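Local coordinates for HTH-type transcriptional regulator cbl (Escherichia coli K12, PDB 2FYI), which may act as an accessory LysR-family transcriptional regulator within the cys regulon, and is represented here by its cofactor-binding domain, at residues A[9-22]-A[39-52]. Sequence-based numbering, arbitrary orientation.
Sequences TNDTSGVLTIATTH and LFPEVRLELIQGTP
Leu16 and Ile18 on one strand form a hollow for Leu45 on the next, in a beta-alpha-beta unit of the periplasmic-binding-protein-like fold of the LysR cofactor-binding domain. Strands 14-20 and 43-49 run parallel, 23° apart, and the helical crossover between them carries the chain over this face. Leu16, Ile18 and Thr20 each give both N and O to the pairing, Leu16 N reaching Arg44 O at 2.7 Å. Leu45 CD1 is the bump: it sits 3.7 Å from Leu16 CD2 and from Ile18 CD1, while Phe36 and Ile33 of helix 29-39 press on the two leucines. Branched aliphatic chains suit a layer enclosed by helices.

Before the strands begin, the Phe40 ring is the bump, and Thr9 and Thr12, joined by a beta turn, form the hollow that receives its CD1-CE1 side, Thr9 CG2 approaching CE1 at 3.5 Å and Thr12 CB at the ring edge. Gly14 adopts backbone angles at which a CB would jam against the preceding carbonyl.

The face bearing Val15, Thr17, Arg44 and Glu46 is mixed, a charged pair among aliphatic groups. Arg44, its CG anti to the backbone N (chi1 165°) and its chain extended to NE, runs alongside Val15 and brings NE 2.8 Å from Glu46 OE2, a salt bridge on the carboxylate's anti lone pair; its NH1 also pairs with Asp140 of the second subunit. The Glu46 carboxylate rests against Val15 CG1 and reaches Thr17 OG1 only weakly. With an alanine here, Arg44 NE would probably lose its mate and Val15 CG1 the group it rests against. Thr17 CG2 fits against Ile48 CG1 at 3.9 Å. Gln49 is held by Gln146 and Asp147 of the second subunit, and its NE2 shares a water with His22 N, 2.7 Å from the water oxygen.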
loop_
_atom_site.group_PDB
_atom_site.type_symbol
_atom_site.label_atom_id
_atom_site.label_comp_id
_atom_site.label_asym_id
_atom_site.label_seq_id
_atom_site.Cartn_x
_atom_site.Cartn_y
_atom_site.Cartn_z
ATOM N N THR A 9 1.300 -25.102 -25.258
ATOM C CA THR A 9 0.769 -24.688 -23.982
ATOM C C THR A 9 -0.509 -23.865 -24.144
ATOM O O THR A 9 -0.963 -23.208 -23.216
ATOM C CB THR A 9 1.832 -23.898 -23.218
ATOM O OG1 THR A 9 2.497 -23.014 -24.125
ATOM C CG2 THR A 9 2.874 -24.839 -22.629
ATOM N N ASN A 10 -1.086 -23.909 -25.333
ATOM C CA ASN A 10 -2.371 -23.272 -25.612
ATOM C C ASN A 10 -3.510 -23.641 -24.683
ATOM O O ASN A 10 -4.390 -22.826 -24.427
ATOM C CB ASN A 10 -2.830 -23.640 -27.018
ATOM C CG ASN A 10 -2.798 -22.471 -27.955
ATOM O OD1 ASN A 10 -2.700 -21.309 -27.522
ATOM N ND2 ASN A 10 -2.882 -22.761 -29.259
ATOM N N ASP A 11 -3.510 -24.884 -24.221
ATOM C CA ASP A 11 -4.625 -25.419 -23.461
ATOM C C ASP A 11 -4.220 -25.787 -22.046
ATOM O O ASP A 11 -4.983 -26.438 -21.326
ATOM C CB ASP A 11 -5.178 -26.647 -24.164
ATOM C CG ASP A 11 -5.375 -26.411 -25.633
ATOM O OD1 ASP A 11 -6.374 -25.746 -25.978
ATOM O OD2 ASP A 11 -4.528 -26.872 -26.437
ATOM N N THR A 12 -3.014 -25.388 -21.657
ATOM C CA THR A 12 -2.602 -25.541 -20.284
ATOM C C THR A 12 -3.576 -24.761 -19.427
ATOM O O THR A 12 -3.960 -23.655 -19.755
ATOM C CB THR A 12 -1.177 -25.052 -20.066
ATOM O OG1 THR A 12 -0.277 -25.922 -20.748
ATOM C CG2 THR A 12 -0.825 -25.064 -18.604
ATOM N N SER A 13 -4.003 -25.356 -18.333
ATOM C CA SER A 13 -5.038 -24.737 -17.520
ATOM C C SER A 13 -4.773 -24.961 -16.026
ATOM O O SER A 13 -4.151 -25.973 -15.633
ATOM C CB SER A 13 -6.431 -25.250 -17.966
ATOM O OG SER A 13 -7.263 -25.688 -16.893
ATOM N N GLY A 14 -5.232 -24.006 -15.213
ATOM C CA GLY A 14 -5.184 -24.117 -13.760
ATOM C C GLY A 14 -5.142 -22.735 -13.142
ATOM O O GLY A 14 -5.298 -21.724 -13.824
ATOM N N VAL A 15 -4.904 -22.678 -11.845
ATOM C CA VAL A 15 -4.836 -21.402 -11.193
ATOM C C VAL A 15 -3.418 -21.184 -10.678
ATOM O O VAL A 15 -2.884 -22.009 -9.941
ATOM C CB VAL A 15 -5.820 -21.340 -10.030
ATOM C CG1 VAL A 15 -5.843 -19.940 -9.453
ATOM C CG2 VAL A 15 -7.200 -21.780 -10.479
ATOM N N LEU A 16 -2.802 -20.076 -11.065
ATOM C CA LEU A 16 -1.505 -19.727 -10.524
ATOM C C LEU A 16 -1.695 -18.630 -9.492
ATOM O O LEU A 16 -2.165 -17.553 -9.824
ATOM C CB LEU A 16 -0.589 -19.223 -11.630
ATOM C CG LEU A 16 0.742 -18.661 -11.149
ATOM C CD1 LEU A 16 1.569 -19.748 -10.509
ATOM C CD2 LEU A 16 1.472 -18.072 -12.315
ATOM N N THR A 17 -1.334 -18.887 -8.245
ATOM C CA THR A 17 -1.446 -17.852 -7.242
ATOM C C THR A 17 -0.065 -17.274 -6.890
ATOM O O THR A 17 0.826 -17.996 -6.455
ATOM C CB THR A 17 -2.175 -18.357 -5.978
ATOM O OG1 THR A 17 -3.515 -18.707 -6.314
ATOM C CG2 THR A 17 -2.232 -17.263 -4.927
ATOM N N ILE A 18 0.102 -15.966 -7.077
ATOM C CA ILE A 18 1.342 -15.283 -6.741
ATOM C C ILE A 18 1.103 -14.335 -5.591
ATOM O O ILE A 18 0.139 -13.580 -5.607
ATOM C CB ILE A 18 1.840 -14.471 -7.914
ATOM C CG1 ILE A 18 2.371 -15.430 -8.978
ATOM C CG2 ILE A 18 2.879 -13.421 -7.458
ATOM C CD1 ILE A 18 2.399 -14.830 -10.366
ATOM N N ALA A 19 1.974 -14.386 -4.588
ATOM C CA ALA A 19 1.878 -13.488 -3.464
ATOM C C ALA A 19 3.046 -12.519 -3.551
ATOM O O ALA A 19 4.197 -12.918 -3.803
ATOM C CB ALA A 19 1.892 -14.250 -2.171
ATOM N N THR A 20 2.750 -11.245 -3.369
ATOM C CA THR A 20 3.769 -10.253 -3.562
ATOM C C THR A 20 3.545 -8.935 -2.808
ATOM O O THR A 20 2.514 -8.722 -2.180
ATOM C CB THR A 20 3.924 -9.982 -5.038
ATOM O OG1 THR A 20 5.162 -9.321 -5.240
ATOM C CG2 THR A 20 2.786 -9.136 -5.572
ATOM N N THR A 21 4.526 -8.050 -2.883
ATOM C CA THR A 21 4.469 -6.717 -2.259
ATOM C C THR A 21 4.020 -5.636 -3.223
ATOM O O THR A 21 4.024 -5.842 -4.438
ATOM C CB THR A 21 5.870 -6.296 -1.769
ATOM O OG1 THR A 21 6.811 -6.339 -2.869
ATOM C CG2 THR A 21 6.329 -7.236 -0.690
ATOM N N HIS A 22 3.678 -4.477 -2.673
ATOM C CA HIS A 22 3.258 -3.330 -3.452
ATOM C C HIS A 22 4.287 -3.009 -4.509
ATOM O O HIS A 22 3.960 -2.753 -5.683
ATOM C CB HIS A 22 3.106 -2.129 -2.522
ATOM C CG HIS A 22 2.776 -0.855 -3.238
ATOM N ND1 HIS A 22 3.740 -0.063 -3.838
ATOM C CD2 HIS A 22 1.588 -0.243 -3.461
ATOM C CE1 HIS A 22 3.155 0.978 -4.400
ATOM N NE2 HIS A 22 1.851 0.888 -4.190
ATOM N N LEU A 39 1.621 -16.429 -23.324
ATOM C CA LEU A 39 2.137 -17.774 -23.287
ATOM C C LEU A 39 1.115 -18.757 -22.763
ATOM O O LEU A 39 0.950 -19.822 -23.317
ATOM C CB LEU A 39 3.342 -17.810 -22.369
ATOM C CG LEU A 39 4.091 -19.120 -22.388
ATOM C CD1 LEU A 39 4.871 -19.103 -23.677
ATOM C CD2 LEU A 39 5.016 -19.227 -21.179
ATOM N N PHE A 40 0.434 -18.410 -21.681
ATOM C CA PHE A 40 -0.518 -19.342 -21.066
ATOM C C PHE A 40 -1.922 -18.770 -21.009
ATOM O O PHE A 40 -2.448 -18.495 -19.934
ATOM C CB PHE A 40 -0.102 -19.742 -19.638
ATOM C CG PHE A 40 1.077 -20.646 -19.580
ATOM C CD1 PHE A 40 0.959 -21.984 -19.906
ATOM C CD2 PHE A 40 2.312 -20.164 -19.193
ATOM C CE1 PHE A 40 2.042 -22.827 -19.848
ATOM C CE2 PHE A 40 3.423 -21.019 -19.136
ATOM C CZ PHE A 40 3.279 -22.351 -19.462
ATOM N N PRO A 41 -2.565 -18.644 -22.164
ATOM C CA PRO A 41 -3.846 -17.984 -22.206
ATOM C C PRO A 41 -4.915 -18.683 -21.377
ATOM O O PRO A 41 -5.806 -18.028 -20.889
ATOM C CB PRO A 41 -4.212 -18.035 -23.679
ATOM C CG PRO A 41 -3.487 -19.184 -24.180
ATOM C CD PRO A 41 -2.179 -19.159 -23.476
ATOM N N GLU A 42 -4.839 -19.990 -21.195
ATOM C CA GLU A 42 -5.878 -20.676 -20.432
ATOM C C GLU A 42 -5.581 -20.857 -18.943
ATOM O O GLU A 42 -6.321 -21.540 -18.250
ATOM C CB GLU A 42 -6.179 -22.032 -21.038
ATOM C CG GLU A 42 -6.726 -21.923 -22.417
ATOM C CD GLU A 42 -8.159 -21.445 -22.428
ATOM O OE1 GLU A 42 -9.042 -22.342 -22.514
ATOM O OE2 GLU A 42 -8.391 -20.205 -22.342
ATOM N N VAL A 43 -4.504 -20.291 -18.435
ATOM C CA VAL A 43 -4.287 -20.427 -17.015
ATOM C C VAL A 43 -4.718 -19.169 -16.302
ATOM O O VAL A 43 -4.300 -18.043 -16.639
ATOM C CB VAL A 43 -2.850 -20.717 -16.643
ATOM C CG1 VAL A 43 -2.649 -20.471 -15.155
ATOM C CG2 VAL A 43 -2.526 -22.147 -17.019
ATOM N N ARG A 44 -5.564 -19.366 -15.300
ATOM C CA ARG A 44 -6.044 -18.270 -14.452
ATOM C C ARG A 44 -4.964 -17.792 -13.472
ATOM O O ARG A 44 -4.377 -18.572 -12.690
ATOM C CB ARG A 44 -7.305 -18.711 -13.715
ATOM C CG ARG A 44 -7.714 -17.850 -12.575
ATOM C CD ARG A 44 -8.978 -18.419 -11.915
ATOM N NE ARG A 44 -9.325 -17.619 -10.737
ATOM C CZ ARG A 44 -10.417 -16.866 -10.613
ATOM N NH1 ARG A 44 -10.602 -16.164 -9.500
ATOM N NH2 ARG A 44 -11.324 -16.819 -11.584
ATOM N N LEU A 45 -4.698 -16.500 -13.531
ATOM C CA LEU A 45 -3.672 -15.893 -12.717
ATOM C C LEU A 45 -4.313 -15.131 -11.548
ATOM O O LEU A 45 -5.120 -14.268 -11.779
ATOM C CB LEU A 45 -2.891 -14.928 -13.590
ATOM C CG LEU A 45 -1.839 -14.170 -12.811
ATOM C CD1 LEU A 45 -0.719 -15.131 -12.402
ATOM C CD2 LEU A 45 -1.284 -13.096 -13.679
ATOM N N GLU A 46 -3.967 -15.442 -10.301
ATOM C CA GLU A 46 -4.445 -14.662 -9.143
ATOM C C GLU A 46 -3.291 -14.057 -8.346
ATOM O O GLU A 46 -2.252 -14.721 -8.165
ATOM C CB GLU A 46 -5.231 -15.524 -8.184
ATOM C CG GLU A 46 -6.489 -16.095 -8.733
ATOM C CD GLU A 46 -7.014 -17.257 -7.874
ATOM O OE1 GLU A 46 -6.323 -17.596 -6.861
ATOM O OE2 GLU A 46 -8.094 -17.839 -8.225
ATOM N N LEU A 47 -3.465 -12.826 -7.848
ATOM C CA LEU A 47 -2.433 -12.211 -7.012
ATOM C C LEU A 47 -2.943 -11.828 -5.652
ATOM O O LEU A 47 -4.046 -11.304 -5.547
ATOM C CB LEU A 47 -1.916 -10.922 -7.620
ATOM C CG LEU A 47 -1.467 -10.694 -9.061
ATOM C CD1 LEU A 47 -0.092 -9.991 -8.921
ATOM C CD2 LEU A 47 -1.383 -11.991 -9.884
ATOM N N ILE A 48 -2.121 -12.044 -4.623
ATOM C CA ILE A 48 -2.403 -11.552 -3.275
ATOM C C ILE A 48 -1.306 -10.568 -2.937
ATOM O O ILE A 48 -0.124 -10.855 -3.137
ATOM C CB ILE A 48 -2.363 -12.666 -2.197
ATOM C CG1 ILE A 48 -2.628 -14.043 -2.832
ATOM C CG2 ILE A 48 -3.301 -12.340 -1.037
ATOM C CD1 ILE A 48 -3.473 -15.100 -1.976
ATOM N N GLN A 49 -1.682 -9.403 -2.433
ATOM C CA GLN A 49 -0.692 -8.451 -1.969
ATOM C C GLN A 49 -0.527 -8.563 -0.470
ATOM O O GLN A 49 -1.504 -8.643 0.258
ATOM C CB GLN A 49 -1.121 -7.035 -2.297
ATOM C CG GLN A 49 -0.180 -5.945 -1.774
ATOM C CD GLN A 49 -0.728 -4.557 -2.074
ATOM O OE1 GLN A 49 -1.823 -4.426 -2.646
ATOM N NE2 GLN A 49 0.006 -3.524 -1.695
ATOM N N GLY A 50 0.706 -8.558 0.012
ATOM C CA GLY A 50 0.901 -8.680 1.435
ATOM C C GLY A 50 2.281 -8.262 1.837
ATOM O O GLY A 50 3.068 -7.882 0.989
ATOM N N THR A 51 2.555 -8.325 3.142
ATOM C CA THR A 51 3.883 -8.037 3.710
ATOM C C THR A 51 4.789 -9.249 3.521
ATOM O O THR A 51 4.308 -10.372 3.377
ATOM C CB THR A 51 3.813 -7.773 5.231
ATOM O OG1 THR A 51 3.608 -9.013 5.931
ATOM C CG2 THR A 51 2.698 -6.792 5.573
ATOM N N PRO A 52 6.110 -9.039 3.556
ATOM C CA PRO A 52 7.010 -10.168 3.280
ATOM C C PRO A 52 6.757 -11.362 4.201
ATOM O O PRO A 52 6.842 -12.499 3.772
ATOM C CB PRO A 52 8.400 -9.566 3.501
ATOM C CG PRO A 52 8.196 -8.095 3.309
ATOM C CD PRO A 52 6.838 -7.800 3.859
HETATM O O HOH W 1 2.617 -4.761 -0.174
#